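Local coordinates for protein luciferase-like monooxygenase (Streptomyces bottropensis, PDB 4US5) that probably acts as a flavin-dependent monooxygenase of the bacterial luciferase family, with a role in epoxide formation in mensacarcin biosynthesis, at residues F94-A99 with P160-P166; P87-A91 with L144-L148; A67-I73 with Y101-I105; K6-Q12 with Y40-A46; L168-S174 with L186-A191. The contacts are given in a common frame with arbitrary orientation. Numbering follows the deposited sequence.

Contact 1. Residues F94-A99 with P160-P166; sequences FRTLHA and PRMPGGP. With NA (sodium ion), chain P.
A cis peptide bond before P160 marks P160-P166, part of the loop after helix 134-147 that curves round helical F94-A99 with CA-CA distances of 6.0 Å for T96-P160, 6.6 Å for A99-M162 and 6.0 Å for H98-P166. The loop has no regular backbone pairing, so long polar side chains hold its carbonyls. R95 (chi1 m, chi3 p) donates NE to P160 O (3.1 Å) and NH2 to G164 O (2.8 Å), while water 1 links R95 O, R95 NH2 and P160 O. H98 (chi1 t) donates NE2 to P163 O (2.8 Å), leaving H98 ND1 to bind sodium at 2.9 Å. G164 suits its positive phi. G165 is fully extended, its CA 3.5 Å from the H98 ring centroid in a CH-pi contact; a CB would strike P166 CD. Small A99 admits P160 CG (4.0 Å from A99 CB) and selenomethionine M162. In the TIM barrel's outer layer, F94 packs this helix onto strands 74-81 and 105-110, and the loop runs into strand 167-172.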
# COMPACT_ATOMS: atom_id res chain seq x y z
N PHE B 94 5.23 5.18 3.63
CA PHE B 94 4.74 6.52 3.54
C PHE B 94 5.68 7.43 2.79
O PHE B 94 5.24 8.39 2.20
CB PHE B 94 4.27 7.04 4.90
CG PHE B 94 2.90 6.50 5.29
CD1 PHE B 94 2.75 5.18 5.68
CD2 PHE B 94 1.78 7.24 5.09
CE1 PHE B 94 1.50 4.67 5.97
CE2 PHE B 94 0.51 6.74 5.36
CZ PHE B 94 0.36 5.44 5.77
N ARG B 95 6.99 7.12 2.79
CA ARG B 95 7.90 7.79 1.88
C ARG B 95 7.56 7.49 0.41
O ARG B 95 7.73 8.36 -0.45
CB ARG B 95 9.37 7.41 2.18
CG ARG B 95 9.93 8.03 3.48
CD ARG B 95 11.38 8.44 3.33
NE ARG B 95 11.34 9.59 2.48
CZ ARG B 95 11.18 10.84 2.91
NH1 ARG B 95 11.20 11.14 4.21
NH2 ARG B 95 11.04 11.79 2.03
N THR B 96 7.17 6.26 0.12
CA THR B 96 6.77 5.89 -1.24
C THR B 96 5.51 6.69 -1.64
O THR B 96 5.46 7.30 -2.71
CB THR B 96 6.52 4.35 -1.35
OG1 THR B 96 7.69 3.63 -0.89
CG2 THR B 96 6.21 3.97 -2.78
N LEU B 97 4.55 6.81 -0.73
CA LEU B 97 3.37 7.63 -0.98
C LEU B 97 3.76 9.07 -1.23
O LEU B 97 3.26 9.70 -2.16
CB LEU B 97 2.36 7.51 0.18
CG LEU B 97 1.61 6.17 0.26
CD1 LEU B 97 0.92 6.01 1.60
CD2 LEU B 97 0.58 6.04 -0.84
N HIS B 98 4.66 9.59 -0.39
CA HIS B 98 5.12 10.98 -0.53
C HIS B 98 5.81 11.18 -1.87
O HIS B 98 5.66 12.23 -2.50
CB HIS B 98 6.02 11.34 0.65
CG HIS B 98 6.73 12.64 0.51
ND1 HIS B 98 6.09 13.85 0.68
CD2 HIS B 98 8.04 12.93 0.30
CE1 HIS B 98 6.97 14.83 0.56
NE2 HIS B 98 8.16 14.30 0.31
N ALA B 99 6.55 10.18 -2.34
CA ALA B 99 7.26 10.30 -3.61
C ALA B 99 6.30 10.30 -4.80
O ALA B 99 6.54 10.97 -5.80
CB ALA B 99 8.29 9.19 -3.74
N PRO B 160 12.09 5.59 -0.60
CA PRO B 160 12.78 6.46 -1.52
C PRO B 160 13.01 7.81 -0.88
O PRO B 160 12.07 8.38 -0.29
CB PRO B 160 11.83 6.58 -2.69
CG PRO B 160 10.47 6.29 -2.14
CD PRO B 160 10.64 5.49 -0.90
N ARG B 161 14.22 8.34 -0.99
CA ARG B 161 14.54 9.67 -0.48
C ARG B 161 14.00 10.76 -1.39
O ARG B 161 14.18 10.71 -2.59
CB ARG B 161 16.07 9.86 -0.38
CG ARG B 161 16.78 8.82 0.46
CD ARG B 161 18.28 9.12 0.63
NE ARG B 161 18.97 9.23 -0.65
CZ ARG B 161 20.28 9.40 -0.78
NH1 ARG B 161 21.08 9.47 0.28
NH2 ARG B 161 20.81 9.48 -2.00
N MSE B 162 13.30 11.71 -0.80
CA MSE B 162 12.89 12.93 -1.47
C MSE B 162 12.87 14.02 -0.43
O MSE B 162 12.69 13.74 0.77
CB MSE B 162 11.47 12.85 -2.05
CG MSE B 162 11.28 11.88 -3.22
SE MSE B 162 12.39 12.42 -4.76
CE MSE B 162 11.37 13.94 -5.38
N PRO B 163 12.98 15.29 -0.86
CA PRO B 163 12.77 16.38 0.09
C PRO B 163 11.40 16.30 0.78
O PRO B 163 10.39 16.00 0.13
CB PRO B 163 12.85 17.64 -0.80
CG PRO B 163 13.69 17.22 -1.98
CD PRO B 163 13.26 15.78 -2.22
N GLY B 164 11.37 16.68 2.05
CA GLY B 164 10.15 16.72 2.82
C GLY B 164 9.69 15.30 3.14
O GLY B 164 10.46 14.34 3.10
N GLY B 165 8.43 15.17 3.50
CA GLY B 165 7.95 13.86 3.94
C GLY B 165 6.51 13.93 4.33
O GLY B 165 5.91 15.01 4.32
N PRO B 166 5.94 12.78 4.71
CA PRO B 166 4.58 12.77 5.19
C PRO B 166 4.46 13.50 6.52
O PRO B 166 5.37 13.46 7.32
CB PRO B 166 4.30 11.28 5.37
CG PRO B 166 5.60 10.68 5.65
CD PRO B 166 6.56 11.45 4.78
NA NA P . 3.56 14.13 1.97
O HOH W 1 9.96 10.10 -0.19
O HOH W 2 3.28 16.43 3.70

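Contact 2. Residues P87-A91 with L144-L148; sequences PLKVA and LRAYL
Two neighbouring helices of the TIM-barrel outer layer, 87-100 and 134-147, run in the same sense here and meet through apolar side chains, with no hydrogen bond between them. The CA-CA register is P87-L144 at 4.9 Å, L88-Y147 at 6.3 Å and A91-L148 at 6.1 Å. P87 suits the first turn of its helix, where a backbone N needs no partner within the helix; P87 O then accepts A91 N at 3.0 Å. Along the second segment, L144 (chi1 t, chi2 p) comes first. Its CB lies 4.2 Å from P87 CB, and its CD1 reaches A91 CB (3.8 Å) and V90 CG1 (4.2 Å), while the side chain also rests on L107 and I109 of strand 105-110. R145 turns away, giving NH2 to L184 O. Y147 (chi1 m) swings its ring over L88, and A122 of the second subunit packs on both residues. The ring takes a CH-pi contact: L88 CB stands 3.9 Å from the Y147 ring centroid, 20° off its normal. The methyl of A91, small enough for close approach, touches Y147 CB at 3.8 Å. L148 (chi1 m, chi2 t) brings CD2 to 4.0 Å from A91 CB.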
# COMPACT_ATOMS: atom_id res chain seq x y z
N PRO B 87 8.67 0.26 12.55
CA PRO B 87 8.65 1.66 12.17
C PRO B 87 9.38 1.98 10.86
O PRO B 87 9.00 2.90 10.17
CB PRO B 87 9.29 2.37 13.37
CG PRO B 87 8.99 1.45 14.51
CD PRO B 87 9.14 0.08 13.95
N LEU B 88 10.39 1.19 10.49
CA LEU B 88 11.07 1.40 9.23
C LEU B 88 10.15 1.07 8.05
O LEU B 88 10.11 1.78 7.07
CB LEU B 88 12.32 0.56 9.14
CG LEU B 88 13.04 0.60 7.80
CD1 LEU B 88 13.42 2.02 7.40
CD2 LEU B 88 14.26 -0.30 7.86
N LYS B 89 9.46 -0.04 8.16
CA LYS B 89 8.48 -0.42 7.13
C LYS B 89 7.46 0.67 6.94
O LYS B 89 7.17 1.07 5.82
CB LYS B 89 7.82 -1.73 7.48
CG LYS B 89 6.68 -2.14 6.54
CD LYS B 89 7.08 -2.18 5.09
CE LYS B 89 5.94 -2.72 4.23
NZ LYS B 89 6.30 -2.81 2.78
N VAL B 90 6.87 1.14 8.01
CA VAL B 90 5.90 2.22 7.90
C VAL B 90 6.50 3.47 7.23
O VAL B 90 5.86 4.11 6.38
CB VAL B 90 5.28 2.55 9.27
CG1 VAL B 90 4.34 3.76 9.19
CG2 VAL B 90 4.52 1.35 9.79
N ALA B 91 7.71 3.85 7.64
CA ALA B 91 8.40 4.98 7.05
C ALA B 91 8.59 4.80 5.55
O ALA B 91 8.35 5.72 4.78
CB ALA B 91 9.75 5.19 7.75
N LEU B 144 10.01 6.04 14.33
CA LEU B 144 9.43 6.41 13.03
C LEU B 144 9.90 7.80 12.64
O LEU B 144 10.30 8.03 11.52
CB LEU B 144 7.90 6.36 13.13
CG LEU B 144 7.10 6.85 11.93
CD1 LEU B 144 7.52 6.13 10.66
CD2 LEU B 144 5.62 6.63 12.23
N ARG B 145 9.80 8.75 13.57
CA ARG B 145 10.22 10.13 13.29
C ARG B 145 11.70 10.17 12.89
O ARG B 145 12.07 10.88 11.96
CB ARG B 145 9.89 11.01 14.53
CG ARG B 145 9.96 12.51 14.43
CD ARG B 145 9.67 13.08 15.82
NE ARG B 145 8.62 14.07 15.83
CZ ARG B 145 8.09 14.60 16.94
NH1 ARG B 145 8.52 14.21 18.13
NH2 ARG B 145 7.15 15.52 16.85
N ALA B 146 12.53 9.35 13.53
CA ALA B 146 13.94 9.26 13.20
C ALA B 146 14.16 8.67 11.82
O ALA B 146 14.99 9.14 11.05
CB ALA B 146 14.69 8.43 14.25
N TYR B 147 13.39 7.65 11.46
CA TYR B 147 13.53 7.09 10.11
C TYR B 147 13.10 8.08 9.05
O TYR B 147 13.64 8.09 7.94
CB TYR B 147 12.74 5.80 9.97
CG TYR B 147 13.37 4.60 10.66
CD1 TYR B 147 14.69 4.26 10.44
CD2 TYR B 147 12.61 3.79 11.47
CE1 TYR B 147 15.23 3.13 11.02
CE2 TYR B 147 13.14 2.68 12.07
CZ TYR B 147 14.46 2.37 11.86
OH TYR B 147 14.96 1.27 12.43
N LEU B 148 12.15 8.93 9.37
CA LEU B 148 11.70 9.96 8.45
C LEU B 148 12.64 11.18 8.38
O LEU B 148 12.42 12.08 7.61
CB LEU B 148 10.26 10.41 8.81
CG LEU B 148 9.20 9.33 8.56
CD1 LEU B 148 7.88 9.74 9.17
CD2 LEU B 148 9.04 9.08 7.06

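Contact 3. Residues A67-I73 with Y101-I105. With NA (sodium ion), chain P.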
# COMPACT_ATOMS: atom_id res chain seq x y z
N ALA B 67 -5.30 9.12 -3.42
CA ALA B 67 -4.43 10.26 -3.79
C ALA B 67 -4.32 10.43 -5.29
O ALA B 67 -4.17 11.56 -5.79
CB ALA B 67 -3.09 10.13 -3.16
N ALA B 68 -4.42 9.34 -6.04
CA ALA B 68 -4.44 9.41 -7.52
C ALA B 68 -5.75 9.93 -8.09
O ALA B 68 -5.81 10.35 -9.25
CB ALA B 68 -4.15 8.03 -8.13
N GLU B 69 -6.83 9.84 -7.30
CA GLU B 69 -8.19 10.21 -7.73
C GLU B 69 -8.57 11.64 -7.31
O GLU B 69 -9.67 12.08 -7.62
CB GLU B 69 -9.19 9.26 -7.10
CG GLU B 69 -9.02 7.81 -7.49
CD GLU B 69 -9.63 7.51 -8.85
OE1 GLU B 69 -10.36 8.37 -9.38
OE2 GLU B 69 -9.35 6.41 -9.38
N THR B 70 -7.67 12.34 -6.62
CA THR B 70 -7.93 13.64 -6.04
C THR B 70 -6.75 14.54 -6.26
O THR B 70 -5.65 14.09 -6.56
CB THR B 70 -8.18 13.52 -4.52
OG1 THR B 70 -7.07 12.88 -3.91
CG2 THR B 70 -9.42 12.76 -4.22
N SER B 71 -6.96 15.85 -6.14
CA SER B 71 -5.91 16.81 -6.43
C SER B 71 -5.53 17.70 -5.31
O SER B 71 -4.36 18.03 -5.18
CB SER B 71 -6.33 17.71 -7.62
OG SER B 71 -6.57 16.90 -8.75
N GLY B 72 -6.50 18.19 -4.56
CA GLY B 72 -6.20 19.21 -3.53
C GLY B 72 -6.24 18.73 -2.08
O GLY B 72 -5.45 19.16 -1.27
N ILE B 73 -7.18 17.88 -1.78
CA ILE B 73 -7.32 17.32 -0.42
C ILE B 73 -6.06 16.56 -0.03
O ILE B 73 -5.48 15.85 -0.85
CB ILE B 73 -8.59 16.46 -0.37
CG1 ILE B 73 -9.07 16.21 1.08
CG2 ILE B 73 -8.42 15.14 -1.13
CD1 ILE B 73 -10.48 15.69 1.11
N TYR B 101 3.05 11.47 -4.32
CA TYR B 101 2.05 12.51 -4.06
C TYR B 101 2.69 13.59 -3.17
O TYR B 101 2.41 13.68 -1.97
CB TYR B 101 0.82 11.87 -3.38
CG TYR B 101 0.24 10.68 -4.13
CD1 TYR B 101 -0.29 10.82 -5.41
CD2 TYR B 101 0.31 9.38 -3.59
CE1 TYR B 101 -0.82 9.74 -6.10
CE2 TYR B 101 -0.19 8.30 -4.27
CZ TYR B 101 -0.74 8.47 -5.53
OH TYR B 101 -1.20 7.40 -6.21
N PRO B 102 3.65 14.33 -3.74
CA PRO B 102 4.49 15.17 -2.94
C PRO B 102 3.73 16.15 -2.06
O PRO B 102 2.90 16.89 -2.52
CB PRO B 102 5.38 15.90 -3.99
CG PRO B 102 4.77 15.61 -5.31
CD PRO B 102 4.06 14.30 -5.15
N ASP B 103 4.07 16.10 -0.79
CA ASP B 103 3.57 16.99 0.25
C ASP B 103 2.05 16.92 0.41
O ASP B 103 1.44 17.88 0.92
CB ASP B 103 4.02 18.46 0.00
CG ASP B 103 4.04 19.29 1.28
OD1 ASP B 103 4.36 18.75 2.36
OD2 ASP B 103 3.63 20.46 1.22
N ARG B 104 1.43 15.81 0.03
CA ARG B 104 -0.01 15.62 0.22
C ARG B 104 -0.38 14.58 1.29
O ARG B 104 -1.59 14.38 1.57
CB ARG B 104 -0.67 15.25 -1.07
CG ARG B 104 -0.67 16.37 -2.12
CD ARG B 104 -1.41 15.93 -3.35
NE ARG B 104 -2.81 15.69 -3.07
CZ ARG B 104 -3.56 14.79 -3.67
NH1 ARG B 104 -3.06 13.98 -4.62
NH2 ARG B 104 -4.82 14.64 -3.32
N ILE B 105 0.60 13.89 1.85
CA ILE B 105 0.33 12.65 2.61
C ILE B 105 0.43 12.89 4.12
O ILE B 105 1.41 13.47 4.62
CB ILE B 105 1.29 11.51 2.20
CG1 ILE B 105 1.16 11.19 0.72
CG2 ILE B 105 1.06 10.27 3.05
CD1 ILE B 105 -0.23 10.79 0.22
NA NA P . 3.56 14.13 1.97
O HOH W 3 -3.06 18.17 -1.18
O HOH W 2 3.28 16.43 3.70
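R104 extends its side chain (chi1 m, chi2 t, chi3 p) into the bend made by A67-I73, where the fan of guanidinium donors matches several acceptors at once. NH1 of R104 donates to A67 O at 2.9 Å and weakly to T70 O at 3.2 Å; NH2 of R104 donates to T70 OG1 at 2.9 Å and to I73 O at 2.8 Å. NE of R104 reaches water 3 (3.1 Å), which in turn donates to G72 O (2.6 Å). The p rotamer of T70 brings OG1 to R104, and the same hydroxyl is hydrogen-bonded to I66 O. A67-I73 overlaps helix 59-68 and leads to strand 74-81, and Y101-I105 follows helix 87-100 and enters strand 105-110, so the contact joins two successive alpha-to-beta connections of the TIM barrel. The second contains a type II turn, Y101 to R104, with P102 at a position that favours proline and D103 at positive phi; R104 N donates to Y101 O at 3.1 Å. Y101, chi1 m, lays its ring face against A67 CB, 3.3 Å from the ring centroid, a CH-pi contact for which the small alanine methyl leaves room. Its OH is hydrogen-bonded to R65 of the second subunit. The I105 side chain (m, m) brings CD1 to 4.5 Å from A67 CB, while I105 N faces the sodium ion at 3.0 Å.

Contact 4. Residues K6-Q12 with Y40-A46; sequences KLSVVEQ and YERFWVA. With NA (sodium ion), chain R; NA (sodium ion), chain L.
Strands 6-11 and 42-45 lie parallel, their axes 4.6 Å apart at closest approach and 11° from alignment, with V9 bridging F43, V10 bridging W44 and E11 bridging V45 (CA-CA 4.7, 4.7 and 4.8 Å). They are the two strands of a beta-alpha-beta unit connected by helix 21-38, at the start of the TIM barrel. The backbone hydrogen bonds alternate in direction: E41 N to L7 O (2.8 Å), V9 N to R42 O (2.9 Å), W44 N to V9 O (2.8 Å), E11 N to W44 O (2.7 Å) and A46 N to E11 O (2.9 Å). A weak one runs from R42 N to S8 OG (3.1 Å). Apolar contacts fill the helix-facing side, where V9 (chi1 t) places CG1 3.6 Å from F43 CE2 and CG2 3.7 Å from Y40 CD2; beta-branched valine suits such extended backbone. On the other side V10 CG2 meets W44 CE3 at 4.1 Å, W44 having chi1 m. In the sodium contacts, V10 O (2.7 Å) and Q12 OE1 (2.6 Å) bind one ion together with S314, and E11 OE2 (2.8 Å) binds another with S24. R42 points to the V10-W44 side and forms salt bridges with E309 and D106, while E11 pairs with R322. Buried charge is thus balanced on each face: R42 by carboxylates, and E11, on the helix-facing side, by arginine and sodium.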
# COMPACT_ATOMS: atom_id res chain seq x y z
N LYS B 6 -12.74 24.18 9.92
CA LYS B 6 -12.54 23.43 8.69
C LYS B 6 -13.09 22.00 8.86
O LYS B 6 -13.26 21.52 9.97
CB LYS B 6 -11.05 23.37 8.37
CG LYS B 6 -10.44 24.72 8.04
CD LYS B 6 -8.94 24.65 7.91
CE LYS B 6 -8.41 26.07 7.76
NZ LYS B 6 -6.94 26.14 7.88
N LEU B 7 -13.38 21.35 7.74
CA LEU B 7 -13.92 19.99 7.74
C LEU B 7 -13.01 19.03 7.00
O LEU B 7 -12.42 19.39 5.98
CB LEU B 7 -15.27 19.94 7.11
CG LEU B 7 -16.39 20.77 7.72
CD1 LEU B 7 -17.66 20.48 6.93
CD2 LEU B 7 -16.56 20.45 9.20
N SER B 8 -12.89 17.83 7.55
CA SER B 8 -12.11 16.76 6.97
C SER B 8 -12.93 15.46 7.10
O SER B 8 -14.03 15.44 7.70
CB SER B 8 -10.78 16.61 7.67
OG SER B 8 -9.93 17.67 7.30
N VAL B 9 -12.46 14.39 6.45
CA VAL B 9 -13.19 13.11 6.42
C VAL B 9 -12.29 12.03 7.03
O VAL B 9 -11.10 12.01 6.75
CB VAL B 9 -13.56 12.66 4.99
CG1 VAL B 9 -14.31 11.35 5.02
CG2 VAL B 9 -14.35 13.73 4.24
N VAL B 10 -12.85 11.23 7.93
CA VAL B 10 -12.20 10.04 8.45
C VAL B 10 -13.07 8.86 8.04
O VAL B 10 -14.26 8.79 8.41
CB VAL B 10 -12.02 10.13 9.99
CG1 VAL B 10 -11.33 8.90 10.53
CG2 VAL B 10 -11.21 11.38 10.34
N GLU B 11 -12.49 7.97 7.25
CA GLU B 11 -13.19 6.93 6.57
C GLU B 11 -12.74 5.55 7.09
O GLU B 11 -11.61 5.14 6.87
CB GLU B 11 -12.94 7.04 5.06
CG GLU B 11 -13.32 5.79 4.22
CD GLU B 11 -14.81 5.53 4.17
OE1 GLU B 11 -15.46 5.40 5.23
OE2 GLU B 11 -15.35 5.45 3.05
N GLN B 12 -13.64 4.85 7.77
CA GLN B 12 -13.38 3.48 8.19
C GLN B 12 -13.93 2.44 7.20
O GLN B 12 -13.67 1.25 7.33
CB GLN B 12 -13.89 3.27 9.61
CG GLN B 12 -15.37 3.02 9.75
CD GLN B 12 -16.26 4.23 9.56
OE1 GLN B 12 -15.96 5.17 8.82
NE2 GLN B 12 -17.44 4.15 10.14
N TYR B 40 -13.03 19.95 1.55
CA TYR B 40 -12.52 19.33 2.78
C TYR B 40 -10.99 19.39 2.80
O TYR B 40 -10.33 19.34 1.75
CB TYR B 40 -13.07 17.89 2.92
CG TYR B 40 -14.53 17.80 3.33
CD1 TYR B 40 -15.55 18.08 2.45
CD2 TYR B 40 -14.88 17.34 4.61
CE1 TYR B 40 -16.88 17.98 2.84
CE2 TYR B 40 -16.20 17.24 5.02
CZ TYR B 40 -17.20 17.56 4.15
OH TYR B 40 -18.50 17.47 4.52
N GLU B 41 -10.42 19.48 3.99
CA GLU B 41 -8.97 19.65 4.15
C GLU B 41 -8.17 18.38 3.91
O GLU B 41 -7.15 18.41 3.22
CB GLU B 41 -8.60 20.15 5.56
CG GLU B 41 -9.24 21.44 5.94
CD GLU B 41 -8.83 22.61 5.07
OE1 GLU B 41 -7.63 22.66 4.65
OE2 GLU B 41 -9.75 23.41 4.76
N ARG B 42 -8.61 17.27 4.52
CA ARG B 42 -7.92 15.97 4.43
C ARG B 42 -8.92 14.83 4.46
O ARG B 42 -10.04 14.96 4.95
CB ARG B 42 -6.86 15.79 5.52
CG ARG B 42 -7.39 15.61 6.95
CD ARG B 42 -6.32 15.90 8.00
NE ARG B 42 -6.04 17.34 8.14
CZ ARG B 42 -4.84 17.91 7.99
NH1 ARG B 42 -3.77 17.20 7.63
NH2 ARG B 42 -4.71 19.21 8.19
N PHE B 43 -8.48 13.70 3.94
CA PHE B 43 -9.27 12.49 3.89
C PHE B 43 -8.40 11.40 4.51
O PHE B 43 -7.34 11.05 3.96
CB PHE B 43 -9.59 12.15 2.44
CG PHE B 43 -10.58 11.00 2.28
CD1 PHE B 43 -10.16 9.68 2.37
CD2 PHE B 43 -11.91 11.25 2.08
CE1 PHE B 43 -11.05 8.65 2.25
CE2 PHE B 43 -12.81 10.22 1.94
CZ PHE B 43 -12.37 8.92 2.02
N TRP B 44 -8.81 10.90 5.66
CA TRP B 44 -8.07 9.87 6.33
C TRP B 44 -8.75 8.53 6.21
O TRP B 44 -9.98 8.44 6.27
CB TRP B 44 -7.91 10.22 7.80
CG TRP B 44 -6.88 11.22 8.10
CD1 TRP B 44 -6.02 11.82 7.22
CD2 TRP B 44 -6.61 11.79 9.37
NE1 TRP B 44 -5.20 12.69 7.88
CE2 TRP B 44 -5.52 12.68 9.21
CE3 TRP B 44 -7.15 11.61 10.65
CZ2 TRP B 44 -5.02 13.44 10.25
CZ3 TRP B 44 -6.63 12.36 11.70
CH2 TRP B 44 -5.56 13.24 11.50
N VAL B 45 -7.95 7.48 6.12
CA VAL B 45 -8.45 6.11 6.06
C VAL B 45 -8.00 5.38 7.34
O VAL B 45 -6.80 5.35 7.64
CB VAL B 45 -7.92 5.37 4.83
CG1 VAL B 45 -8.47 3.93 4.74
CG2 VAL B 45 -8.26 6.13 3.56
N ALA B 46 -8.95 4.74 8.03
CA ALA B 46 -8.70 4.06 9.30
C ALA B 46 -8.30 2.60 9.05
O ALA B 46 -8.51 2.07 7.96
CB ALA B 46 -9.90 4.16 10.21
NA NA R . -16.59 7.54 8.02
NA NA L . -16.98 3.30 2.27
O HOH W 4 -12.51 22.75 5.15
O HOH W 5 -10.91 2.18 6.91
O HOH W 6 -19.52 2.25 3.21

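Contact 5. Residues L168-S174 with L186-A191; sequences LWLLGAS and LPYAYA
At the apolar centre, P187 CB sits over the six-membered ring of W169, 3.3 Å from its centroid and 11° off the normal, a CH-pi contact suited to the rigid, flat-sided proline. W169 has chi1 m. L171 CG touches A189 CB at 4.1 Å on the same side of the sheet. Towards the opposite face, L170 (t, p) has its CB 4.4 Å from both L186 CD1 and Y188 CD1, and L168 CB lies 4.1 Å from L186 CD2. The backbones form parallel strands, 168-172 and 188-191, crossing at -21° with axes 4.8 Å apart, and L170 bridges Y188, L171 bridges A189 and G172 bridges Y190. Helix 175-184 completes the beta-alpha-beta crossover of the TIM barrel. Its ladder runs L170 N to P187 O (3.0 Å), A189 N to L170 O (2.9 Å), G172 N to A189 O (2.9 Å) and A191 N to G172 O (2.8 Å). Glycine fits position 172 because a CB would collide with Y188 OH. Y188 and Y190, both chi1 t, send their hydroxyls outward to S177 and T195. Beyond the last bond, A173 CB meets A191 CB at 4.2 Å, and S174 (chi1 p) N-caps helix 175-184 with its side chain.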
# COMPACT_ATOMS: atom_id res chain seq x y z
N LEU B 168 3.27 13.70 10.19
CA LEU B 168 2.95 12.81 11.31
C LEU B 168 1.82 13.38 12.18
O LEU B 168 1.92 14.53 12.67
CB LEU B 168 4.16 12.64 12.21
CG LEU B 168 5.15 11.51 11.91
CD1 LEU B 168 6.26 11.49 12.95
CD2 LEU B 168 4.47 10.13 11.84
N TRP B 169 0.80 12.57 12.44
CA TRP B 169 -0.29 12.92 13.34
C TRP B 169 -0.50 11.79 14.35
O TRP B 169 -0.36 10.60 14.01
CB TRP B 169 -1.62 13.10 12.57
CG TRP B 169 -1.75 14.40 11.85
CD1 TRP B 169 -1.14 14.74 10.67
CD2 TRP B 169 -2.53 15.53 12.23
NE1 TRP B 169 -1.48 15.99 10.31
CE2 TRP B 169 -2.36 16.50 11.23
CE3 TRP B 169 -3.34 15.84 13.33
CZ2 TRP B 169 -2.95 17.74 11.30
CZ3 TRP B 169 -3.96 17.05 13.37
CH2 TRP B 169 -3.74 18.01 12.37
N LEU B 170 -0.86 12.15 15.57
CA LEU B 170 -1.24 11.14 16.56
C LEU B 170 -2.73 11.20 16.78
O LEU B 170 -3.30 12.27 17.02
CB LEU B 170 -0.53 11.38 17.89
CG LEU B 170 -0.81 10.35 18.96
CD1 LEU B 170 -0.49 8.94 18.47
CD2 LEU B 170 0.00 10.64 20.22
N LEU B 171 -3.36 10.04 16.67
CA LEU B 171 -4.78 9.89 16.94
C LEU B 171 -4.92 9.28 18.29
O LEU B 171 -4.25 8.29 18.61
CB LEU B 171 -5.45 8.97 15.91
CG LEU B 171 -5.77 9.62 14.56
CD1 LEU B 171 -4.49 9.92 13.75
CD2 LEU B 171 -6.69 8.70 13.79
N GLY B 172 -5.82 9.84 19.09
CA GLY B 172 -6.09 9.25 20.43
C GLY B 172 -7.53 9.32 20.85
O GLY B 172 -8.36 10.05 20.24
N ALA B 173 -7.84 8.60 21.92
CA ALA B 173 -9.16 8.60 22.51
C ALA B 173 -9.03 8.48 24.04
O ALA B 173 -9.81 7.79 24.67
CB ALA B 173 -9.95 7.45 21.97
N SER B 174 -8.05 9.20 24.57
CA SER B 174 -7.70 9.14 25.99
C SER B 174 -6.93 10.39 26.37
O SER B 174 -6.26 11.00 25.55
CB SER B 174 -6.85 7.91 26.29
OG SER B 174 -5.54 7.99 25.74
N LEU B 186 3.34 16.88 18.68
CA LEU B 186 2.67 16.37 17.49
C LEU B 186 1.29 16.95 17.30
O LEU B 186 0.57 17.16 18.28
CB LEU B 186 2.54 14.87 17.58
CG LEU B 186 3.84 14.13 17.39
CD1 LEU B 186 3.66 12.68 17.78
CD2 LEU B 186 4.35 14.27 15.97
N PRO B 187 0.87 17.11 16.03
CA PRO B 187 -0.52 17.36 15.74
C PRO B 187 -1.35 16.18 16.29
O PRO B 187 -0.86 15.06 16.31
CB PRO B 187 -0.56 17.41 14.21
CG PRO B 187 0.82 17.75 13.79
CD PRO B 187 1.70 17.10 14.80
N TYR B 188 -2.57 16.45 16.75
CA TYR B 188 -3.32 15.52 17.52
C TYR B 188 -4.77 15.51 17.08
O TYR B 188 -5.36 16.56 16.96
CB TYR B 188 -3.25 15.91 19.00
CG TYR B 188 -3.97 15.00 19.94
CD1 TYR B 188 -3.64 13.68 20.04
CD2 TYR B 188 -4.97 15.49 20.79
CE1 TYR B 188 -4.27 12.84 20.96
CE2 TYR B 188 -5.64 14.66 21.68
CZ TYR B 188 -5.28 13.35 21.78
OH TYR B 188 -5.90 12.52 22.68
N ALA B 189 -5.32 14.32 16.88
CA ALA B 189 -6.72 14.18 16.56
C ALA B 189 -7.39 13.32 17.62
O ALA B 189 -7.04 12.16 17.82
CB ALA B 189 -6.88 13.55 15.20
N TYR B 190 -8.36 13.91 18.32
CA TYR B 190 -9.08 13.21 19.39
C TYR B 190 -10.40 12.65 18.92
O TYR B 190 -11.26 13.38 18.40
CB TYR B 190 -9.37 14.15 20.58
CG TYR B 190 -9.95 13.42 21.78
CD1 TYR B 190 -9.14 12.81 22.69
CD2 TYR B 190 -11.33 13.36 21.98
CE1 TYR B 190 -9.68 12.14 23.80
CE2 TYR B 190 -11.87 12.70 23.07
CZ TYR B 190 -11.03 12.07 23.97
OH TYR B 190 -11.56 11.41 25.06
N ALA B 191 -10.60 11.37 19.18
CA ALA B 191 -11.86 10.69 18.83
C ALA B 191 -12.96 10.88 19.87
O ALA B 191 -13.23 10.01 20.70
CB ALA B 191 -11.61 9.19 18.58

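Contacts 4 and 5 are both strand pairs of one barrel sheet, their centres 13 Å apart, and they meet in its interior: W44 CZ3 is 3.7 Å from A189 CB, and R42 NH1 is 3.7 Å from W169 NE1. R42 and W169 also both hold the sulfonate of a bound buffer molecule, a site that may mark a pocket. Contacts 1, 2 and 3 lie at the barrel's outer layer and all touch the second subunit. Contacts 1 and 3 share a sodium ion, through H98 and I105, while contacts 1 and 2 use the same helix. L144 CD2 meets L168 CD2 (3.7 Å), joining contact 2 to contact 5; I73 CG1 meets Y40 O (3.4 Å), joining contact 3 to contact 4.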